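Local coordinates for protein HpcE (PDB 1WZO) that probably catalyses the isomerisation of 2-hydroxyhepta-2,4-diene-1,7-dioate, a step in the breakdown of homoprotocatechuate, as a member of the fumarylacetoacetate hydrolase family, at residues H30-D34 / V35-L39; R110-A113 / K114-L117; F139-I143 / R144-R148; G183-S186 / R187-Y190; E197-S200 / E201-L205. All coordinates share one frame; numbering follows the deposited sequence.

Contact 1 of 5, residues H30-D34 / V35-L39; sequences HRPED and VTWLL
A single 3-10 turn at residues 32-34 carries the chain from the short strand 29-30 to strand 36-37, and V35 at its exit folds back against P32 and H30. The turn is closed by V35 N donating to P32 O at 2.9 Å; the N-H...O angle of 164° makes the bond nearly straight, although the donor stands above the carbonyl plane. Packing follows the same path. V35 CG2 sits 3.2 Å from P32 O, while its other branch, CG1, reaches CB of H30 at 3.8 Å, the two side chains crossing at about a right angle. CG1 is placed there by standing anti to the carbonyl carbon (chi1 -54°). Farther on, the indole of W37 brings CZ2 to within 4.0 Å of P32 CB, an oblique apolar touch. On the outer side of the turn R31 grips D34 side-on: NE meets OD2 at 2.7 Å and NH2 meets OD1 at 3.2 Å, both oxygens close to the guanidinium plane. E33 lays its carboxylate over one face of that guanidinium, so it adds charge attraction without a directed N-H. V35 rests on F6 and A8 of strand 2-8 and on L22 of strand 21-23, and H30 NE2 binds D24, while T36 meets L7 of the second subunit.

Contact 2 of 5, residues R110-A113 / K114-L117; sequences RVRA and KDAL
K114 opens the second half of a short, weakly bonded helical turn, 113-116, and its side chain runs beside that of R112 in the same direction. With CG held between the backbone N and the carbonyl carbon (chi1 70°) and a bend at chi4, the lysine brings CE to 3.8 Å from R112 CD and NZ to 3.6 Å from R112 NH1, near the guanidinium plane at its edge. D115 probably offsets the crowding of the two cations: K114 NZ bonds to its OD2 at 2.8 Å, on the syn side of the carboxylate, and R112 NH1 feels that charge only from a distance. D115 is next along the chain, and its backbone N donates to R112 O at 3.0 Å with an angle of 146°, the first bond of the turn. A116 then repeats the pattern with its N on A113 O, a bond of 148° whose donor stands far above the carbonyl plane. Both bonds span three residues, which is 3-10 spacing and agrees with the weak helical character. V111 CG1 packs against the turn, 3.8 Å from A116 CA, and A116 itself packs on A193 and L196 of helix 192-200. Two waters make bridges here: one donates to A113 O at 2.8 Å and accepts from L117 N, and the other accepts from R112 N and donates to D115 OD2 at 2.8 Å.

Contact 3 of 5, residues F139-I143 / R144-R148; sequences FRPPI and RAKGR
From the N-cap residue P142 the backbone winds through one short helix, 143-146, in which K146 N reaches P142 O at 3.1 Å in the carbonyl plane and G147 N closes on I143 O at 2.6 Å. A145 N adds only a weak bond to P142 O, and K146 N another weak one to I143 O, so each carbonyl is shared by donors at three- and four-residue spacing. G147 is where the chain leaves helical angles. Among the side chains, P141, which follows a cis peptide bond, packs against the aliphatic stem of K146: CB and CG of the proline both lie 3.5 Å from K146 CG. The lysine sets CG anti to its carbonyl carbon and then bends at chi2 and chi3 (-82° and -70°), folding CD and CE past the proline ring before NZ departs to its salt bridge with D128. P142 CD approaches A145 CB at 4.3 Å, a looser apolar touch. Beyond the helix R148 reaches back, NH1 donating to R144 O at 2.9 Å with an angle of 159°; the oxygen lies in the guanidinium plane. R144 sends its own guanidinium to a salt bridge with E67 of the third subunit and a cation-pi contact with Y134. The chemistry implies that proline rings and lysine methylenes pack the turn, a guanidinium holds R144 O near the helix end, and the charged ends of K146 and R144 pair with D128 and with E67 of the third subunit.

Contact 4 of 5, residues G183-S186 / R187-Y190; sequences GHTS and RMLY
H184 and R187 meet where strand 178-184 ends and the chain turns through a 3-10 segment. The tight part is the backbone: R187 N donates to H184 O at 3.1 Å, nearly straight at 165°, and M188 N follows on T185 O at 3.3 Å. Alongside, M188 CB lies 3.5 Å from T185 O, and its methyl CE bends round to T185 CB at 4.0 Å. H184 also braces the turn, its ND1 accepting from S186 N at 3.2 Å and pairing with S186 OG at 2.7 Å. Contact is looser on the exposed side, where R187 stretches from CG to NE back along the strand. H184 CB stands over one face of its guanidinium, 4.1 Å above the plane and over the centre, and NH1 comes no nearer than 4.0 Å to H184 N, so the approach is van der Waals and no directed bond links the charge to the first segment. Water joins S186 O to M188 O on the same turn. Inward, T185 OG1 bonds to P166 O and L169 N, and T185 packs on L171 of strand 170-175, which pairs with strand 178-184; the chain then runs on toward helix 192-200.

Contact 5 of 5, residues E197-S200 / E201-L205; sequences EFIS and EFMTL
One face of the F202 ring receives I199 O, 3.6 Å above the plane and over its centre, while E201 OE2 and a water lie in plane at the ring edge. F198 comes obliquely, its CE2 4.2 Å from F202 CE2, an apolar contact. This is the C-terminal end of helix 192-200, where the chain unwinds into the loop before strand 210-212. Setting CG between the backbone N and the carbonyl carbon (chi1 66°) folds the F202 ring back over the last helical turn. The carbonyl oxygen facing the ring accepts two hydrogen bonds: I199 O takes one from F202 N at 3.1 Å and one from M203 N at 2.9 Å, the second in the carbonyl plane with an N-H...O angle of 148°, the first from above it. Next to them E201 N makes only a weak bond to E197 O. I199 also presents CG2, anti to its backbone N, to the returning loop: L205 CD2 lies 3.8 Å away, with the two side chains crossing at about a right angle, and M203 SD is slightly farther off. This helix end also meets the third subunit, with F198 packing on its R144, M203 on its I143 and F202 on its R148. Within the chain S200 OG binds L196 O and V111 N. Water links the helix to the loop, donating to F198 O at 2.7 Å and to E201 OE2. S200 CA makes a CA-H...O contact to M203 O, 3.2 Å away and almost straight.

In the fold
Along the chain the contacts follow one another in numerical order, each a local turn. Contact 1 stands apart: its centre lies 31 to 36 Å from the other four, and it joins short strands near the N-terminus. Contacts 2 to 5 all belong to the part of the chain that resembles fumarylacetoacetate hydrolase. Contacts 2 and 5, centres 10 Å apart, touch directly through probable hydrogen bonds from R110 N to S200 O and from A113 N to E197 OE2, tying turn 113-116 to helix 192-200. Contact 4 leads from strand 178-184 toward that same helix, with nearest atoms about 6 Å from contact 5. Contacts 3 and 5, centres 22 Å apart, both meet the third subunit, so both form part of that subunit interface.

Contact 1 of 5, residues H30-D34 / V35-L39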
# COMPACT_ATOMS: atom_id res chain seq x y z
N HIS B 30 -17.37 6.53 -20.70
CA HIS B 30 -17.54 7.74 -19.89
C HIS B 30 -16.99 8.92 -20.68
O HIS B 30 -15.95 8.81 -21.33
CB HIS B 30 -16.74 7.63 -18.59
CG HIS B 30 -17.18 6.52 -17.69
ND1 HIS B 30 -17.99 6.73 -16.60
CD2 HIS B 30 -16.89 5.19 -17.70
CE1 HIS B 30 -18.19 5.58 -15.97
NE2 HIS B 30 -17.53 4.63 -16.62
N ARG B 31 -17.70 10.04 -20.65
CA ARG B 31 -17.22 11.23 -21.34
C ARG B 31 -16.26 11.92 -20.36
O ARG B 31 -16.56 12.03 -19.17
CB ARG B 31 -18.36 12.19 -21.67
CG ARG B 31 -19.40 11.65 -22.64
CD ARG B 31 -20.28 12.79 -23.14
NE ARG B 31 -20.77 13.61 -22.03
CZ ARG B 31 -21.51 14.71 -22.18
NH1 ARG B 31 -21.85 15.13 -23.39
NH2 ARG B 31 -21.91 15.38 -21.11
N PRO B 32 -15.11 12.38 -20.85
CA PRO B 32 -14.12 13.05 -20.00
C PRO B 32 -14.73 14.16 -19.13
O PRO B 32 -14.51 14.21 -17.92
CB PRO B 32 -13.12 13.60 -21.01
CG PRO B 32 -13.12 12.52 -22.06
CD PRO B 32 -14.60 12.24 -22.23
N GLU B 33 -15.52 15.02 -19.77
CA GLU B 33 -16.18 16.14 -19.09
C GLU B 33 -17.05 15.71 -17.92
O GLU B 33 -17.39 16.52 -17.06
CB GLU B 33 -17.03 16.91 -20.10
CG GLU B 33 -18.22 16.10 -20.63
CD GLU B 33 -18.91 16.75 -21.81
OE1 GLU B 33 -19.34 17.92 -21.68
OE2 GLU B 33 -19.02 16.09 -22.86
N ASP B 34 -17.43 14.43 -17.89
CA ASP B 34 -18.28 13.93 -16.82
C ASP B 34 -17.51 13.24 -15.70
O ASP B 34 -18.10 12.82 -14.70
CB ASP B 34 -19.32 12.95 -17.37
CG ASP B 34 -20.20 13.57 -18.44
OD1 ASP B 34 -20.57 14.75 -18.29
OD2 ASP B 34 -20.54 12.86 -19.41
N VAL B 35 -16.19 13.13 -15.85
CA VAL B 35 -15.38 12.46 -14.84
C VAL B 35 -14.26 13.34 -14.29
O VAL B 35 -13.97 14.41 -14.82
CB VAL B 35 -14.75 11.17 -15.40
CG1 VAL B 35 -15.84 10.27 -15.98
CG2 VAL B 35 -13.73 11.51 -16.47
N THR B 36 -13.64 12.87 -13.22
CA THR B 36 -12.52 13.60 -12.63
C THR B 36 -11.26 12.79 -12.91
O THR B 36 -11.14 11.65 -12.47
CB THR B 36 -12.69 13.75 -11.11
OG1 THR B 36 -13.90 14.48 -10.84
CG2 THR B 36 -11.51 14.49 -10.51
N TRP B 37 -10.34 13.37 -13.67
CA TRP B 37 -9.10 12.68 -14.01
C TRP B 37 -8.23 12.48 -12.78
O TRP B 37 -8.20 13.32 -11.87
CB TRP B 37 -8.29 13.48 -15.03
CG TRP B 37 -8.91 13.57 -16.38
CD1 TRP B 37 -9.83 14.49 -16.82
CD2 TRP B 37 -8.65 12.71 -17.50
NE1 TRP B 37 -10.15 14.25 -18.14
CE2 TRP B 37 -9.44 13.17 -18.58
CE3 TRP B 37 -7.82 11.59 -17.69
CZ2 TRP B 37 -9.43 12.55 -19.83
CZ3 TRP B 37 -7.81 10.97 -18.94
CH2 TRP B 37 -8.61 11.46 -20.00
N LEU B 38 -7.53 11.36 -12.75
CA LEU B 38 -6.63 11.03 -11.65
C LEU B 38 -5.29 10.70 -12.30
O LEU B 38 -5.16 10.76 -13.53
CB LEU B 38 -7.13 9.81 -10.89
CG LEU B 38 -8.53 9.88 -10.27
CD1 LEU B 38 -8.89 8.52 -9.68
CD2 LEU B 38 -8.58 10.95 -9.19
N LEU B 39 -4.30 10.36 -11.49
CA LEU B 39 -3.00 9.97 -12.03
C LEU B 39 -3.26 8.63 -12.73
O LEU B 39 -4.03 7.81 -12.25
CB LEU B 39 -1.98 9.79 -10.90
CG LEU B 39 -1.63 11.05 -10.10
CD1 LEU B 39 -0.78 10.66 -8.88
CD2 LEU B 39 -0.88 12.02 -10.99
O HOH W 1 -16.26 16.66 -13.88

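Contact 2 of 5, residues R110-A113 / K114-L117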
# COMPACT_ATOMS: atom_id res chain seq x y z
N ARG B 110 21.45 -3.06 -12.00
CA ARG B 110 22.61 -3.34 -12.84
C ARG B 110 22.20 -3.76 -14.26
O ARG B 110 22.74 -4.72 -14.81
CB ARG B 110 23.48 -4.43 -12.21
CG ARG B 110 24.10 -4.01 -10.88
CD ARG B 110 25.04 -5.08 -10.35
NE ARG B 110 25.56 -4.73 -9.03
CZ ARG B 110 26.28 -3.64 -8.77
NH1 ARG B 110 26.56 -2.78 -9.74
NH2 ARG B 110 26.70 -3.40 -7.54
N VAL B 111 21.25 -3.03 -14.83
CA VAL B 111 20.78 -3.31 -16.18
C VAL B 111 21.65 -2.54 -17.16
O VAL B 111 21.95 -1.37 -16.95
CB VAL B 111 19.31 -2.85 -16.36
CG1 VAL B 111 18.86 -3.05 -17.81
CG2 VAL B 111 18.41 -3.63 -15.41
N ARG B 112 22.09 -3.21 -18.22
CA ARG B 112 22.92 -2.56 -19.22
C ARG B 112 22.03 -1.71 -20.12
O ARG B 112 20.86 -2.04 -20.33
CB ARG B 112 23.65 -3.62 -20.07
CG ARG B 112 24.50 -4.58 -19.26
CD ARG B 112 24.87 -5.81 -20.10
NE ARG B 112 25.46 -6.86 -19.28
CZ ARG B 112 25.63 -8.11 -19.68
NH1 ARG B 112 25.25 -8.48 -20.90
NH2 ARG B 112 26.17 -9.01 -18.86
N ALA B 113 22.58 -0.63 -20.65
CA ALA B 113 21.82 0.27 -21.51
C ALA B 113 21.12 -0.44 -22.68
O ALA B 113 19.97 -0.15 -22.99
CB ALA B 113 22.75 1.37 -22.05
N LYS B 114 21.83 -1.37 -23.32
CA LYS B 114 21.26 -2.10 -24.45
C LYS B 114 19.99 -2.87 -24.11
O LYS B 114 19.18 -3.15 -24.99
CB LYS B 114 22.30 -3.07 -25.03
CG LYS B 114 22.63 -4.26 -24.14
CD LYS B 114 23.63 -5.20 -24.81
CE LYS B 114 24.11 -6.28 -23.84
NZ LYS B 114 23.01 -7.14 -23.33
N ASP B 115 19.81 -3.22 -22.83
CA ASP B 115 18.63 -3.96 -22.39
C ASP B 115 17.63 -3.12 -21.60
O ASP B 115 16.54 -3.60 -21.28
CB ASP B 115 19.03 -5.13 -21.49
CG ASP B 115 20.03 -6.07 -22.13
OD1 ASP B 115 19.78 -6.53 -23.26
OD2 ASP B 115 21.07 -6.35 -21.49
N ALA B 116 18.00 -1.88 -21.29
CA ALA B 116 17.16 -1.01 -20.48
C ALA B 116 15.72 -0.80 -20.93
O ALA B 116 14.80 -0.95 -20.13
CB ALA B 116 17.84 0.35 -20.30
N LEU B 117 15.51 -0.44 -22.19
CA LEU B 117 14.15 -0.19 -22.66
C LEU B 117 13.24 -1.41 -22.53
O LEU B 117 12.02 -1.27 -22.57
CB LEU B 117 14.16 0.33 -24.11
CG LEU B 117 14.83 1.70 -24.29
CD1 LEU B 117 14.60 2.21 -25.71
CD2 LEU B 117 14.26 2.70 -23.29
O HOH W 2 21.36 -5.94 -18.77
O HOH W 3 17.58 -0.31 -24.40

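Contact 3 of 5, residues F139-I143 / R144-R148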
# COMPACT_ATOMS: atom_id res chain seq x y z
N PHE B 139 22.82 21.37 -3.50
CA PHE B 139 21.93 20.30 -3.93
C PHE B 139 20.95 20.85 -4.96
O PHE B 139 19.73 20.70 -4.83
CB PHE B 139 21.15 19.71 -2.75
CG PHE B 139 22.03 19.17 -1.65
CD1 PHE B 139 23.29 18.66 -1.93
CD2 PHE B 139 21.57 19.16 -0.33
CE1 PHE B 139 24.10 18.14 -0.92
CE2 PHE B 139 22.37 18.64 0.70
CZ PHE B 139 23.63 18.13 0.40
N ARG B 140 21.50 21.50 -5.98
CA ARG B 140 20.71 22.10 -7.05
C ARG B 140 20.14 21.06 -8.01
O ARG B 140 20.85 20.15 -8.43
CB ARG B 140 21.57 23.10 -7.82
CG ARG B 140 20.88 23.68 -9.04
CD ARG B 140 21.67 24.85 -9.60
NE ARG B 140 21.03 25.41 -10.79
CZ ARG B 140 21.23 26.64 -11.24
NH1 ARG B 140 22.05 27.46 -10.58
NH2 ARG B 140 20.61 27.06 -12.33
N PRO B 141 18.84 21.16 -8.33
CA PRO B 141 17.92 22.19 -7.82
C PRO B 141 17.41 21.79 -6.43
O PRO B 141 17.10 20.63 -6.19
CB PRO B 141 16.82 22.21 -8.87
CG PRO B 141 16.75 20.77 -9.30
CD PRO B 141 18.22 20.40 -9.43
N PRO B 142 17.31 22.76 -5.51
CA PRO B 142 16.83 22.45 -4.16
C PRO B 142 15.43 21.84 -4.11
O PRO B 142 14.59 22.07 -4.99
CB PRO B 142 16.88 23.81 -3.45
CG PRO B 142 18.02 24.50 -4.14
CD PRO B 142 17.76 24.16 -5.59
N ILE B 143 15.19 21.05 -3.08
CA ILE B 143 13.89 20.42 -2.88
C ILE B 143 12.83 21.50 -2.69
O ILE B 143 11.71 21.37 -3.18
CB ILE B 143 13.96 19.46 -1.67
CG1 ILE B 143 14.81 18.24 -2.05
CG2 ILE B 143 12.56 19.06 -1.22
CD1 ILE B 143 15.22 17.36 -0.88
N ARG B 144 13.19 22.58 -2.01
CA ARG B 144 12.24 23.67 -1.79
C ARG B 144 11.78 24.31 -3.11
O ARG B 144 10.67 24.84 -3.21
CB ARG B 144 12.86 24.75 -0.90
CG ARG B 144 11.87 25.81 -0.45
CD ARG B 144 12.33 26.52 0.81
NE ARG B 144 13.33 27.55 0.55
CZ ARG B 144 13.03 28.79 0.17
NH1 ARG B 144 11.77 29.16 0.02
NH2 ARG B 144 14.00 29.67 -0.05
N ALA B 145 12.64 24.25 -4.12
CA ALA B 145 12.33 24.84 -5.42
C ALA B 145 11.59 23.91 -6.37
O ALA B 145 10.84 24.36 -7.24
CB ALA B 145 13.63 25.30 -6.09
N LYS B 146 11.79 22.61 -6.20
CA LYS B 146 11.19 21.61 -7.09
C LYS B 146 10.17 20.68 -6.46
O LYS B 146 9.25 20.21 -7.14
CB LYS B 146 12.29 20.73 -7.69
CG LYS B 146 13.43 21.48 -8.36
CD LYS B 146 13.06 21.88 -9.78
CE LYS B 146 12.97 20.67 -10.69
NZ LYS B 146 12.54 21.06 -12.07
N GLY B 147 10.34 20.39 -5.17
CA GLY B 147 9.46 19.45 -4.49
C GLY B 147 8.24 19.97 -3.77
O GLY B 147 7.75 19.32 -2.83
N ARG B 148 7.72 21.10 -4.21
CA ARG B 148 6.53 21.70 -3.59
C ARG B 148 5.25 20.96 -3.99
O ARG B 148 5.18 20.36 -5.06
CB ARG B 148 6.43 23.17 -4.01
CG ARG B 148 7.74 23.94 -3.89
CD ARG B 148 7.56 25.39 -4.33
NE ARG B 148 6.83 26.18 -3.34
CZ ARG B 148 7.36 26.66 -2.22
NH1 ARG B 148 8.63 26.43 -1.94
NH2 ARG B 148 6.62 27.38 -1.39

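Contact 4 of 5, residues G183-S186 / R187-Y190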
# COMPACT_ATOMS: atom_id res chain seq x y z
N GLY B 183 10.42 21.25 -28.69
CA GLY B 183 11.66 20.55 -28.48
C GLY B 183 11.56 19.15 -29.04
O GLY B 183 10.51 18.75 -29.55
N HIS B 184 12.64 18.38 -28.94
CA HIS B 184 12.64 17.02 -29.44
C HIS B 184 13.53 16.13 -28.58
O HIS B 184 14.65 16.51 -28.24
CB HIS B 184 13.11 17.01 -30.90
CG HIS B 184 12.71 15.78 -31.65
ND1 HIS B 184 13.48 14.65 -31.69
CD2 HIS B 184 11.58 15.49 -32.34
CE1 HIS B 184 12.85 13.71 -32.37
NE2 HIS B 184 11.69 14.19 -32.77
N THR B 185 13.02 14.95 -28.23
CA THR B 185 13.77 14.04 -27.36
C THR B 185 15.06 13.49 -27.94
O THR B 185 15.84 12.86 -27.22
CB THR B 185 12.88 12.86 -26.90
OG1 THR B 185 12.52 12.05 -28.02
CG2 THR B 185 11.62 13.39 -26.22
N SER B 186 15.31 13.73 -29.22
CA SER B 186 16.54 13.25 -29.83
C SER B 186 17.72 14.07 -29.35
O SER B 186 18.87 13.68 -29.52
CB SER B 186 16.44 13.33 -31.36
OG SER B 186 16.15 14.65 -31.78
N ARG B 187 17.43 15.22 -28.75
CA ARG B 187 18.47 16.12 -28.25
C ARG B 187 18.88 15.83 -26.81
O ARG B 187 19.64 16.58 -26.21
CB ARG B 187 18.00 17.56 -28.40
CG ARG B 187 17.71 17.92 -29.86
CD ARG B 187 16.87 19.18 -29.98
NE ARG B 187 16.44 19.39 -31.36
CZ ARG B 187 15.54 20.29 -31.73
NH1 ARG B 187 14.96 21.08 -30.84
NH2 ARG B 187 15.21 20.40 -33.02
N MET B 188 18.37 14.73 -26.25
CA MET B 188 18.72 14.33 -24.89
C MET B 188 20.22 14.06 -24.84
O MET B 188 20.76 13.38 -25.73
CB MET B 188 17.99 13.04 -24.52
CG MET B 188 16.82 13.21 -23.60
SD MET B 188 16.22 11.61 -23.06
CE MET B 188 14.48 11.77 -23.41
N LEU B 189 20.91 14.57 -23.83
CA LEU B 189 22.34 14.34 -23.71
C LEU B 189 22.57 12.89 -23.31
O LEU B 189 23.42 12.20 -23.88
CB LEU B 189 22.96 15.30 -22.70
CG LEU B 189 22.86 16.77 -23.12
CD1 LEU B 189 23.50 17.65 -22.05
CD2 LEU B 189 23.54 16.98 -24.47
N TYR B 190 21.81 12.45 -22.32
CA TYR B 190 21.85 11.06 -21.86
C TYR B 190 20.50 10.48 -22.24
O TYR B 190 19.46 11.04 -21.89
CB TYR B 190 22.01 10.97 -20.34
CG TYR B 190 23.42 11.14 -19.82
CD1 TYR B 190 23.89 12.39 -19.42
CD2 TYR B 190 24.28 10.05 -19.71
CE1 TYR B 190 25.19 12.54 -18.92
CE2 TYR B 190 25.57 10.19 -19.21
CZ TYR B 190 26.02 11.44 -18.82
OH TYR B 190 27.29 11.57 -18.32
O HOH W 4 21.79 14.22 -28.19

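Contact 5 of 5, residues E197-S200 / E201-L205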
# COMPACT_ATOMS: atom_id res chain seq x y z
N GLU B 197 20.46 2.90 -16.93
CA GLU B 197 21.65 2.09 -16.66
C GLU B 197 22.42 2.75 -15.52
O GLU B 197 22.84 2.09 -14.57
CB GLU B 197 22.55 2.04 -17.90
CG GLU B 197 23.88 1.34 -17.67
CD GLU B 197 24.79 1.42 -18.89
OE1 GLU B 197 25.18 2.54 -19.26
OE2 GLU B 197 25.11 0.37 -19.48
N PHE B 198 22.60 4.07 -15.62
CA PHE B 198 23.32 4.83 -14.61
C PHE B 198 22.69 4.68 -13.24
O PHE B 198 23.38 4.43 -12.25
CB PHE B 198 23.37 6.31 -14.99
CG PHE B 198 24.09 7.17 -13.99
CD1 PHE B 198 25.47 7.15 -13.91
CD2 PHE B 198 23.37 7.97 -13.10
CE1 PHE B 198 26.15 7.92 -12.94
CE2 PHE B 198 24.03 8.74 -12.14
CZ PHE B 198 25.42 8.71 -12.06
N ILE B 199 21.37 4.84 -13.19
CA ILE B 199 20.63 4.76 -11.94
C ILE B 199 20.57 3.35 -11.37
O ILE B 199 20.95 3.14 -10.21
CB ILE B 199 19.18 5.30 -12.12
CG1 ILE B 199 19.23 6.76 -12.55
CG2 ILE B 199 18.40 5.14 -10.80
CD1 ILE B 199 17.88 7.33 -13.01
N SER B 200 20.13 2.39 -12.17
CA SER B 200 20.00 1.01 -11.71
C SER B 200 21.31 0.37 -11.30
O SER B 200 21.32 -0.70 -10.71
CB SER B 200 19.32 0.14 -12.78
OG SER B 200 20.18 -0.10 -13.88
N GLU B 201 22.42 1.02 -11.62
CA GLU B 201 23.73 0.50 -11.25
C GLU B 201 23.90 0.48 -9.73
O GLU B 201 24.55 -0.41 -9.19
CB GLU B 201 24.85 1.34 -11.88
CG GLU B 201 26.26 0.80 -11.60
CD GLU B 201 26.89 1.38 -10.33
OE1 GLU B 201 27.77 0.72 -9.75
OE2 GLU B 201 26.51 2.51 -9.92
N PHE B 202 23.29 1.45 -9.05
CA PHE B 202 23.42 1.56 -7.59
C PHE B 202 22.08 1.60 -6.85
O PHE B 202 22.03 1.41 -5.63
CB PHE B 202 24.24 2.81 -7.24
CG PHE B 202 23.56 4.11 -7.60
CD1 PHE B 202 22.59 4.67 -6.76
CD2 PHE B 202 23.86 4.76 -8.79
CE1 PHE B 202 21.94 5.86 -7.11
CE2 PHE B 202 23.22 5.95 -9.15
CZ PHE B 202 22.26 6.50 -8.31
N MET B 203 20.99 1.83 -7.58
CA MET B 203 19.67 1.93 -6.98
C MET B 203 18.67 1.02 -7.69
O MET B 203 18.48 1.12 -8.89
CB MET B 203 19.17 3.38 -7.08
CG MET B 203 17.79 3.63 -6.49
SD MET B 203 17.16 5.28 -6.86
CE MET B 203 18.47 6.32 -6.21
N THR B 204 18.01 0.14 -6.93
CA THR B 204 17.02 -0.75 -7.52
C THR B 204 15.76 0.01 -7.91
O THR B 204 15.12 0.65 -7.06
CB THR B 204 16.63 -1.88 -6.54
OG1 THR B 204 17.79 -2.66 -6.23
CG2 THR B 204 15.57 -2.80 -7.17
N LEU B 205 15.39 -0.03 -9.19
CA LEU B 205 14.17 0.64 -9.63
C LEU B 205 13.08 -0.41 -9.65
O LEU B 205 13.28 -1.53 -10.13
CB LEU B 205 14.34 1.27 -11.02
CG LEU B 205 15.40 2.37 -11.11
CD1 LEU B 205 15.47 2.90 -12.54
CD2 LEU B 205 15.06 3.50 -10.15
O HOH W 5 26.10 4.56 -11.89